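PDB 3UUW: putative oxidoreductase with NAD(P)-binding Rossmann-fold domain from Clostridium difficile, which probably binds NAD(P) and catalyses a dehydrogenase reaction on a substrate not yet known, as a member of the Gfo/Idh/MocA oxidoreductase family. Local coordinates for residues I25-E30 and Y52-F57; D96-S101 and K295-L300; S162-D167 and K302-V307. All blocks are in the same frame, centred on the assembly; numbering follows the deposited sequence.

Contact 1: I25-E30 and Y52-F57; sequences ILTKSE and YRIMPF
T27 and Y52 are the residues at which the two backbones come nearest, with CA atoms 6.9 Å apart, one in the turn that follows helix 16-26 and the other beside the Schellman motif that closes helix 42-52 at R53. The methyl CG2 of T27 sits over one face of the Y52 ring in a CH-pi contact, 3.6 Å from the ring centroid and 17° off the normal. It is displaced toward the rim, and its nearest ring atom is CD1 of Y52 at 3.4 Å; CB and OG1 of T27 also lie close to the CD1-CE1 side of the ring. T27 carries OG1 between its backbone N and carbonyl carbon (chi1 56°), where the hydroxyl donates back to L23 O in the preceding helical turn. I54 adds its CD1 to the same methyl at 4.1 Å, and F34 of strand 33-38 packs on both T27 and I54. R53 of the second subunit bonds to T27 O and S29 OG, so this corner of the Rossmann domain also faces the subunit interface. With the threonine hydroxyl engaged by its own helix, the two segments are joined by apolar and CH-pi contact alone.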
loop_
_atom_site.group_PDB
_atom_site.type_symbol
_atom_site.label_atom_id
_atom_site.label_comp_id
_atom_site.label_asym_id
_atom_site.label_seq_id
_atom_site.Cartn_x
_atom_site.Cartn_y
_atom_site.Cartn_z
ATOM N N ILE A 25 -16.246 -9.275 24.993
ATOM C CA ILE A 25 -17.490 -8.566 24.655
ATOM C C ILE A 25 -18.632 -8.879 25.633
ATOM O O ILE A 25 -19.373 -7.957 26.061
ATOM C CB ILE A 25 -17.896 -8.784 23.182
ATOM C CG1 ILE A 25 -17.864 -10.251 22.816
ATOM C CG2 ILE A 25 -16.986 -7.996 22.285
ATOM C CD1 ILE A 25 -17.949 -10.548 21.302
ATOM N N LEU A 26 -18.761 -10.144 26.033
ATOM C CA LEU A 26 -19.898 -10.555 26.833
ATOM C C LEU A 26 -19.800 -10.128 28.289
ATOM O O LEU A 26 -20.818 -10.044 28.961
ATOM C CB LEU A 26 -20.123 -12.067 26.726
ATOM C CG LEU A 26 -20.539 -12.560 25.339
ATOM C CD1 LEU A 26 -20.561 -14.077 25.343
ATOM C CD2 LEU A 26 -21.912 -11.954 24.909
ATOM N N THR A 27 -18.586 -9.836 28.762
ATOM C CA THR A 27 -18.411 -9.396 30.138
ATOM C C THR A 27 -18.858 -7.959 30.360
ATOM O O THR A 27 -18.948 -7.537 31.519
ATOM C CB THR A 27 -16.977 -9.626 30.640
ATOM O OG1 THR A 27 -16.065 -8.974 29.765
ATOM C CG2 THR A 27 -16.677 -11.136 30.708
ATOM N N LYS A 28 -19.092 -7.212 29.262
ATOM C CA LYS A 28 -19.779 -5.913 29.302
ATOM C C LYS A 28 -21.229 -6.319 29.014
ATOM O O LYS A 28 -21.707 -6.337 27.861
ATOM C CB LYS A 28 -19.225 -4.943 28.270
ATOM C CG LYS A 28 -19.852 -3.577 28.342
ATOM C CD LYS A 28 -19.300 -2.675 27.271
ATOM C CE LYS A 28 -19.887 -1.310 27.392
ATOM N NZ LYS A 28 -19.507 -0.668 28.665
ATOM N N SER A 29 -21.901 -6.719 30.078
ATOM C CA SER A 29 -23.167 -7.424 29.963
ATOM C C SER A 29 -24.338 -6.472 29.934
ATOM O O SER A 29 -25.021 -6.309 30.924
ATOM C CB SER A 29 -23.269 -8.423 31.117
ATOM O OG SER A 29 -22.074 -9.225 31.198
ATOM N N GLU A 30 -24.552 -5.849 28.782
ATOM C CA GLU A 30 -25.573 -4.795 28.630
ATOM C C GLU A 30 -27.002 -5.283 28.419
ATOM O O GLU A 30 -27.955 -4.682 28.945
ATOM C CB GLU A 30 -25.201 -3.871 27.457
ATOM C CG GLU A 30 -23.906 -3.107 27.599
ATOM C CD GLU A 30 -23.643 -2.157 26.422
ATOM O OE1 GLU A 30 -23.348 -0.973 26.672
ATOM O OE2 GLU A 30 -23.751 -2.582 25.248
ATOM N N TYR A 52 -13.403 -11.445 36.266
ATOM C CA TYR A 52 -14.553 -10.733 35.714
ATOM C C TYR A 52 -15.749 -10.571 36.653
ATOM O O TYR A 52 -16.794 -10.032 36.236
ATOM C CB TYR A 52 -15.040 -11.444 34.476
ATOM C CG TYR A 52 -14.161 -11.338 33.262
ATOM C CD1 TYR A 52 -14.009 -10.132 32.613
ATOM C CD2 TYR A 52 -13.548 -12.465 32.722
ATOM C CE1 TYR A 52 -13.241 -10.025 31.478
ATOM C CE2 TYR A 52 -12.785 -12.378 31.574
ATOM C CZ TYR A 52 -12.641 -11.149 30.952
ATOM O OH TYR A 52 -11.882 -11.025 29.814
ATOM N N ARG A 53 -15.607 -11.039 37.895
ATOM C CA ARG A 53 -16.660 -10.950 38.902
ATOM C C ARG A 53 -17.916 -11.683 38.470
ATOM O O ARG A 53 -19.033 -11.194 38.644
ATOM C CB ARG A 53 -16.970 -9.498 39.262
ATOM C CG ARG A 53 -15.787 -8.757 39.910
ATOM C CD ARG A 53 -15.945 -7.215 39.763
ATOM N NE ARG A 53 -16.034 -6.866 38.351
ATOM C CZ ARG A 53 -14.999 -6.767 37.516
ATOM N NH1 ARG A 53 -13.754 -6.953 37.942
ATOM N NH2 ARG A 53 -15.218 -6.495 36.235
ATOM N N ILE A 54 -17.699 -12.857 37.903
ATOM C CA ILE A 54 -18.750 -13.743 37.461
ATOM C C ILE A 54 -18.796 -14.899 38.455
ATOM O O ILE A 54 -17.767 -15.293 39.009
ATOM C CB ILE A 54 -18.470 -14.305 36.047
ATOM C CG1 ILE A 54 -18.423 -13.184 35.004
ATOM C CG2 ILE A 54 -19.572 -15.261 35.626
ATOM C CD1 ILE A 54 -17.908 -13.649 33.642
ATOM N N MET A 55 -19.987 -15.441 38.660
ATOM C CA MET A 55 -20.181 -16.557 39.579
ATOM C C MET A 55 -19.708 -17.855 38.925
ATOM O O MET A 55 -20.163 -18.196 37.841
ATOM C CB MET A 55 -21.667 -16.678 39.932
ATOM C CG MET A 55 -22.013 -17.822 40.875
ATOM S SD MET A 55 -21.269 -17.651 42.508
ATOM C CE MET A 55 -22.040 -16.135 43.067
ATOM N N PRO A 56 -18.773 -18.573 39.570
ATOM C CA PRO A 56 -18.369 -19.879 39.031
ATOM C C PRO A 56 -19.389 -20.959 39.399
ATOM O O PRO A 56 -19.913 -20.970 40.531
ATOM C CB PRO A 56 -17.041 -20.157 39.722
ATOM C CG PRO A 56 -17.108 -19.416 41.000
ATOM C CD PRO A 56 -18.001 -18.214 40.773
ATOM N N PHE A 57 -19.662 -21.860 38.461
ATOM C CA PHE A 57 -20.562 -22.994 38.694
ATOM C C PHE A 57 -19.766 -24.304 38.635
ATOM O O PHE A 57 -18.746 -24.401 37.958
ATOM C CB PHE A 57 -21.718 -22.997 37.691
ATOM C CG PHE A 57 -22.852 -22.064 38.059
ATOM C CD1 PHE A 57 -22.697 -20.690 37.985
ATOM C CD2 PHE A 57 -24.068 -22.569 38.493
ATOM C CE1 PHE A 57 -23.737 -19.835 38.335
ATOM C CE2 PHE A 57 -25.117 -21.720 38.840
ATOM C CZ PHE A 57 -24.953 -20.353 38.765
#

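Contact 2: D96-S101 and K295-L300; sequences DKPLAS and KAQRLL
Q297, on helix 295-305, reaches the 96-101 loop through a single direct hydrogen bond: NE2 donates to A100 O at 2.9 Å. The bond is fairly straight (158° at the hydrogen), and the acceptor lies near the plane of the glutamine amide, although the donor is tilted 20° from the carbonyl plane of A100. CG of Q297 lies anti to the backbone N (chi1 -168°) and the chain is extended beyond it, which carries the amide across to the loop.

Three waters extend this grip. Water 1 accepts from L99 N and donates to Q297 OE1 at 2.8 Å, while water 2 accepts from A100 N and can donate to the same oxygen, though other acceptors compete for its protons. At the other end of the amide, water 3 accepts from NE2 of Q297 and donates to S101 O at 2.8 Å. The carboxamide thus reads consecutive backbone groups, its oxygen turned to the N-H side through water and its nitrogen to the carbonyls, a pattern that fixes which way round it sits.

The loop follows strand 92-95 of the parallel Rossmann sheet and leads into helix 103-116; its K97-P98 step, a Lys-Pro pair with a cis peptide bond, is familiar from the Gfo/Idh/MocA family.

Van der Waals contact is slight: CB of P98 rests 3.7 Å from OE1 of Q297, and the proline also packs on T76. V103, at the head of helix 103-116, touches the side chain of Q297. Beside these, R298 forms a salt bridge with E107.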
loop_
_atom_site.group_PDB
_atom_site.type_symbol
_atom_site.label_atom_id
_atom_site.label_comp_id
_atom_site.label_asym_id
_atom_site.label_seq_id
_atom_site.Cartn_x
_atom_site.Cartn_y
_atom_site.Cartn_z
ATOM N N ASP A 96 -19.364 -22.585 18.981
ATOM C CA ASP A 96 -18.388 -22.409 17.907
ATOM C C ASP A 96 -18.499 -23.529 16.886
ATOM O O ASP A 96 -18.990 -24.636 17.192
ATOM C CB ASP A 96 -16.981 -22.331 18.451
ATOM C CG ASP A 96 -16.693 -20.973 19.037
ATOM O OD1 ASP A 96 -16.814 -19.947 18.292
ATOM O OD2 ASP A 96 -16.359 -20.925 20.227
ATOM N N LYS A 97 -18.062 -23.231 15.668
ATOM C CA LYS A 97 -18.099 -24.205 14.594
ATOM C C LYS A 97 -17.084 -25.311 14.848
ATOM O O LYS A 97 -16.102 -25.096 15.571
ATOM C CB LYS A 97 -17.877 -23.531 13.222
ATOM C CG LYS A 97 -16.689 -22.550 13.045
ATOM C CD LYS A 97 -15.316 -23.217 13.071
ATOM C CE LYS A 97 -14.608 -22.968 14.374
ATOM N NZ LYS A 97 -13.358 -23.748 14.498
ATOM N N PRO A 98 -17.350 -26.520 14.344
ATOM C CA PRO A 98 -18.585 -26.952 13.687
ATOM C C PRO A 98 -19.604 -27.352 14.763
ATOM O O PRO A 98 -19.241 -27.535 15.934
ATOM C CB PRO A 98 -18.125 -28.170 12.902
ATOM C CG PRO A 98 -17.119 -28.782 13.777
ATOM C CD PRO A 98 -16.383 -27.627 14.425
ATOM N N LEU A 99 -20.858 -27.498 14.381
ATOM C CA LEU A 99 -21.925 -27.841 15.329
ATOM C C LEU A 99 -21.551 -29.095 16.132
ATOM O O LEU A 99 -21.488 -29.065 17.363
ATOM C CB LEU A 99 -23.220 -28.065 14.565
ATOM C CG LEU A 99 -24.458 -28.468 15.362
ATOM C CD1 LEU A 99 -24.621 -27.593 16.611
ATOM C CD2 LEU A 99 -25.716 -28.384 14.489
ATOM N N ALA A 100 -21.284 -30.187 15.428
ATOM C CA ALA A 100 -20.865 -31.421 16.070
ATOM C C ALA A 100 -19.782 -32.129 15.243
ATOM O O ALA A 100 -19.457 -31.709 14.132
ATOM C CB ALA A 100 -22.084 -32.323 16.308
ATOM N N SER A 101 -19.200 -33.196 15.784
ATOM C CA SER A 101 -18.149 -33.906 15.067
ATOM C C SER A 101 -18.578 -34.392 13.675
ATOM O O SER A 101 -17.759 -34.458 12.736
ATOM C CB SER A 101 -17.667 -35.084 15.913
ATOM O OG SER A 101 -17.150 -34.619 17.150
ATOM N N LYS A 295 -24.285 -26.777 6.408
ATOM C CA LYS A 295 -24.115 -26.949 4.967
ATOM C C LYS A 295 -22.650 -26.931 4.529
ATOM O O LYS A 295 -22.274 -27.698 3.653
ATOM C CB LYS A 295 -24.958 -25.974 4.164
ATOM C CG LYS A 295 -24.653 -24.561 4.249
ATOM C CD LYS A 295 -25.545 -23.886 3.155
ATOM C CE LYS A 295 -25.347 -22.437 3.034
ATOM N NZ LYS A 295 -26.356 -21.890 2.062
ATOM N N ALA A 296 -21.834 -26.053 5.125
ATOM C CA ALA A 296 -20.406 -26.042 4.821
ATOM C C ALA A 296 -19.770 -27.373 5.281
ATOM O O ALA A 296 -18.962 -27.995 4.563
ATOM C CB ALA A 296 -19.712 -24.852 5.490
ATOM N N GLN A 297 -20.155 -27.832 6.468
ATOM C CA GLN A 297 -19.621 -29.085 6.992
ATOM C C GLN A 297 -19.986 -30.289 6.115
ATOM O O GLN A 297 -19.164 -31.178 5.904
ATOM C CB GLN A 297 -20.094 -29.311 8.415
ATOM C CG GLN A 297 -19.351 -30.429 9.128
ATOM C CD GLN A 297 -19.832 -30.603 10.551
ATOM O OE1 GLN A 297 -20.738 -29.891 10.999
ATOM N NE2 GLN A 297 -19.246 -31.568 11.258
ATOM N N ARG A 298 -21.202 -30.271 5.590
ATOM C CA ARG A 298 -21.682 -31.316 4.701
ATOM C C ARG A 298 -20.805 -31.367 3.454
ATOM O O ARG A 298 -20.410 -32.444 3.016
ATOM C CB ARG A 298 -23.152 -31.061 4.338
ATOM C CG ARG A 298 -23.808 -32.178 3.623
ATOM C CD ARG A 298 -25.208 -31.766 3.129
ATOM N NE ARG A 298 -26.115 -31.439 4.224
ATOM C CZ ARG A 298 -26.678 -32.328 5.048
ATOM N NH1 ARG A 298 -26.442 -33.632 4.921
ATOM N NH2 ARG A 298 -27.497 -31.903 6.005
ATOM N N LEU A 299 -20.457 -30.207 2.907
ATOM C CA LEU A 299 -19.624 -30.173 1.732
ATOM C C LEU A 299 -18.246 -30.718 2.068
ATOM O O LEU A 299 -17.670 -31.496 1.305
ATOM C CB LEU A 299 -19.544 -28.747 1.181
ATOM C CG LEU A 299 -18.739 -28.520 -0.091
ATOM C CD1 LEU A 299 -19.117 -29.546 -1.141
ATOM C CD2 LEU A 299 -18.993 -27.101 -0.586
ATOM N N LEU A 300 -17.724 -30.351 3.234
ATOM C CA LEU A 300 -16.413 -30.856 3.672
ATOM C C LEU A 300 -16.381 -32.366 3.915
ATOM O O LEU A 300 -15.380 -33.018 3.617
ATOM C CB LEU A 300 -15.929 -30.108 4.911
ATOM C CG LEU A 300 -15.572 -28.639 4.660
ATOM C CD1 LEU A 300 -15.261 -27.921 5.959
ATOM C CD2 LEU A 300 -14.399 -28.548 3.693
HETATM O O HOH W 1 -21.158 -27.112 11.437
HETATM O O HOH W 2 -22.481 -31.018 12.826
HETATM O O HOH W 3 -17.596 -33.721 10.056
#

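Contact 3: S162-D167 and K302-V307; sequences STLIDD and KIINSV
Two helices outside the Rossmann sheet, 160-179 and 295-305, meet here, the second being the last helix of the chain; the first has a wider pi-type turn at 164-167. Their closest CA atoms, those of L164 and I304, are 8.4 Å apart, and aliphatic side chains span the gap. I304 is central, using two atoms of one branch. Its CG1 meets CD1 of L164 at 3.8 Å as the two side chains slide past each other in opposite directions. In one of the two conformers of I165, CG1 of that residue lies 3.9 Å from the terminal CD1 of I304, the side chains crossing at about a right angle. CG1 of I304 stands beside its backbone N, anti to the carbonyl carbon (chi1 -69°), and from there CG1 meets L164 while CD1 extends toward I165. L164 also rests on L198 and V201 of strand 198-206, while I165 turns to P98. Farther along the second segment, I303 O accepts from both N and OG of S306, the hydroxyl at 2.7 Å. No hydrogen bond or salt bridge joins the segments: the helices are held at this point by dispersion and by burial of methyl and methylene groups.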
loop_
_atom_site.group_PDB
_atom_site.type_symbol
_atom_site.label_atom_id
_atom_site.label_comp_id
_atom_site.label_asym_id
_atom_site.label_seq_id
_atom_site.Cartn_x
_atom_site.Cartn_y
_atom_site.Cartn_z
ATOM N N SER A 162 -9.417 -33.031 10.345
ATOM C CA SER A 162 -9.621 -32.160 11.506
ATOM C C SER A 162 -9.398 -30.696 11.126
ATOM O O SER A 162 -10.190 -29.828 11.461
ATOM C CB SER A 162 -8.668 -32.554 12.630
ATOM O OG SER A 162 -8.844 -33.912 12.947
ATOM N N THR A 163 -8.316 -30.432 10.409
ATOM C CA THR A 163 -8.009 -29.070 9.965
ATOM C C THR A 163 -9.077 -28.534 8.993
ATOM O O THR A 163 -9.481 -27.387 9.067
ATOM C CB THR A 163 -6.608 -29.025 9.333
ATOM O OG1 THR A 163 -5.673 -29.635 10.234
ATOM C CG2 THR A 163 -6.177 -27.604 9.057
ATOM N N LEU A 164 -9.570 -29.385 8.096
ATOM C CA LEU A 164 -10.608 -28.941 7.186
ATOM C C LEU A 164 -11.885 -28.493 7.933
ATOM O O LEU A 164 -12.377 -27.409 7.707
ATOM C CB LEU A 164 -10.945 -30.041 6.180
ATOM C CG LEU A 164 -9.884 -30.386 5.135
ATOM C CD1 LEU A 164 -10.392 -31.514 4.238
ATOM C CD2 LEU A 164 -9.460 -29.155 4.295
ATOM N N ILE A 165 -12.357 -29.340 8.844
ATOM C CA ILE A 165 -13.581 -29.087 9.591
ATOM C C ILE A 165 -13.456 -27.926 10.574
ATOM O O ILE A 165 -14.428 -27.219 10.835
ATOM C CB ILE A 165 -14.011 -30.357 10.371
ATOM C CG1 ILE A 165 -14.326 -31.497 9.402
ATOM C CG2 ILE A 165 -15.237 -30.071 11.199
ATOM C CD1 ILE A 165 -15.511 -31.205 8.508
ATOM N N ASP A 166 -12.245 -27.728 11.081
ATOM C CA ASP A 166 -11.944 -26.731 12.109
ATOM C C ASP A 166 -11.643 -25.347 11.547
ATOM O O ASP A 166 -12.010 -24.341 12.154
ATOM C CB ASP A 166 -10.732 -27.200 12.920
ATOM C CG ASP A 166 -10.478 -26.351 14.149
ATOM O OD1 ASP A 166 -11.433 -26.105 14.925
ATOM O OD2 ASP A 166 -9.307 -25.956 14.357
ATOM N N ASP A 167 -10.966 -25.292 10.400
ATOM C CA ASP A 167 -10.525 -24.014 9.858
ATOM C C ASP A 167 -10.944 -23.744 8.419
ATOM O O ASP A 167 -11.449 -22.666 8.125
ATOM C CB ASP A 167 -9.022 -23.874 9.998
ATOM C CG ASP A 167 -8.561 -22.417 9.953
ATOM O OD1 ASP A 167 -9.415 -21.498 9.881
ATOM O OD2 ASP A 167 -7.336 -22.185 9.988
ATOM N N LYS A 302 -18.139 -34.522 2.277
ATOM C CA LYS A 302 -18.094 -35.078 0.923
ATOM C C LYS A 302 -16.647 -35.063 0.394
ATOM O O LYS A 302 -16.159 -36.050 -0.166
ATOM C CB LYS A 302 -19.075 -34.293 0.067
ATOM C CG LYS A 302 -19.304 -34.735 -1.373
ATOM C CD LYS A 302 -20.771 -34.427 -1.752
ATOM C CE LYS A 302 -20.915 -33.801 -3.110
ATOM N NZ LYS A 302 -20.594 -32.343 -3.010
ATOM N N ILE A 303 -15.947 -33.954 0.618
ATOM C CA ILE A 303 -14.556 -33.837 0.224
ATOM C C ILE A 303 -13.684 -34.859 0.976
ATOM O O ILE A 303 -12.876 -35.588 0.367
ATOM C CB ILE A 303 -14.057 -32.408 0.501
ATOM C CG1 ILE A 303 -14.749 -31.421 -0.430
ATOM C CG2 ILE A 303 -12.569 -32.320 0.343
ATOM C CD1 ILE A 303 -14.610 -29.990 0.031
ATOM N N ILE A 304 -13.842 -34.912 2.294
ATOM C CA ILE A 304 -13.095 -35.852 3.124
ATOM C C ILE A 304 -13.346 -37.316 2.695
ATOM O O ILE A 304 -12.404 -38.115 2.580
ATOM C CB ILE A 304 -13.429 -35.662 4.613
ATOM C CG1 ILE A 304 -12.859 -34.321 5.109
ATOM C CG2 ILE A 304 -12.858 -36.825 5.444
ATOM C CD1 ILE A 304 -13.473 -33.813 6.404
ATOM N N ASN A 305 -14.595 -37.638 2.408
ATOM C CA ASN A 305 -14.952 -39.009 1.992
ATOM C C ASN A 305 -14.473 -39.395 0.589
ATOM O O ASN A 305 -14.400 -40.591 0.260
ATOM C CB ASN A 305 -16.458 -39.220 2.135
ATOM C CG ASN A 305 -16.898 -39.309 3.601
ATOM O OD1 ASN A 305 -16.155 -39.803 4.456
ATOM N ND2 ASN A 305 -18.109 -38.840 3.891
ATOM N N SER A 306 -14.136 -38.402 -0.230
ATOM C CA SER A 306 -13.645 -38.648 -1.584
ATOM C C SER A 306 -12.150 -38.954 -1.595
ATOM O O SER A 306 -11.611 -39.313 -2.640
ATOM C CB SER A 306 -13.922 -37.451 -2.498
ATOM O OG SER A 306 -13.043 -36.374 -2.206
ATOM N N VAL A 307 -11.489 -38.807 -0.442
ATOM C CA VAL A 307 -10.051 -39.052 -0.324
ATOM C C VAL A 307 -9.781 -40.541 -0.180
ATOM O O VAL A 307 -10.099 -41.139 0.851
ATOM C CB VAL A 307 -9.444 -38.321 0.896
ATOM C CG1 VAL A 307 -7.971 -38.684 1.063
ATOM C CG2 VAL A 307 -9.623 -36.810 0.760
#

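Overall arrangement
Along the chain contact 1 closes before the others open, whereas contacts 2 and 3 alternate their segments and share helix 295-305. Contact 1 lies at the outer, subunit-facing side of the Rossmann domain, its centre 29 Å from that of contact 2 and 35 Å from that of contact 3, on the opposite side of the chain's centre from contact 3. Contacts 2 and 3 are neighbours, centres 10 Å apart, and touch through the K97-D166 salt bridge and the packing of L300 on L164 and I165. The C-terminal helix thereby joins the loop after strand 92-95 to helix 160-179, tying the nucleotide-binding domain to the part carrying the mixed sheet.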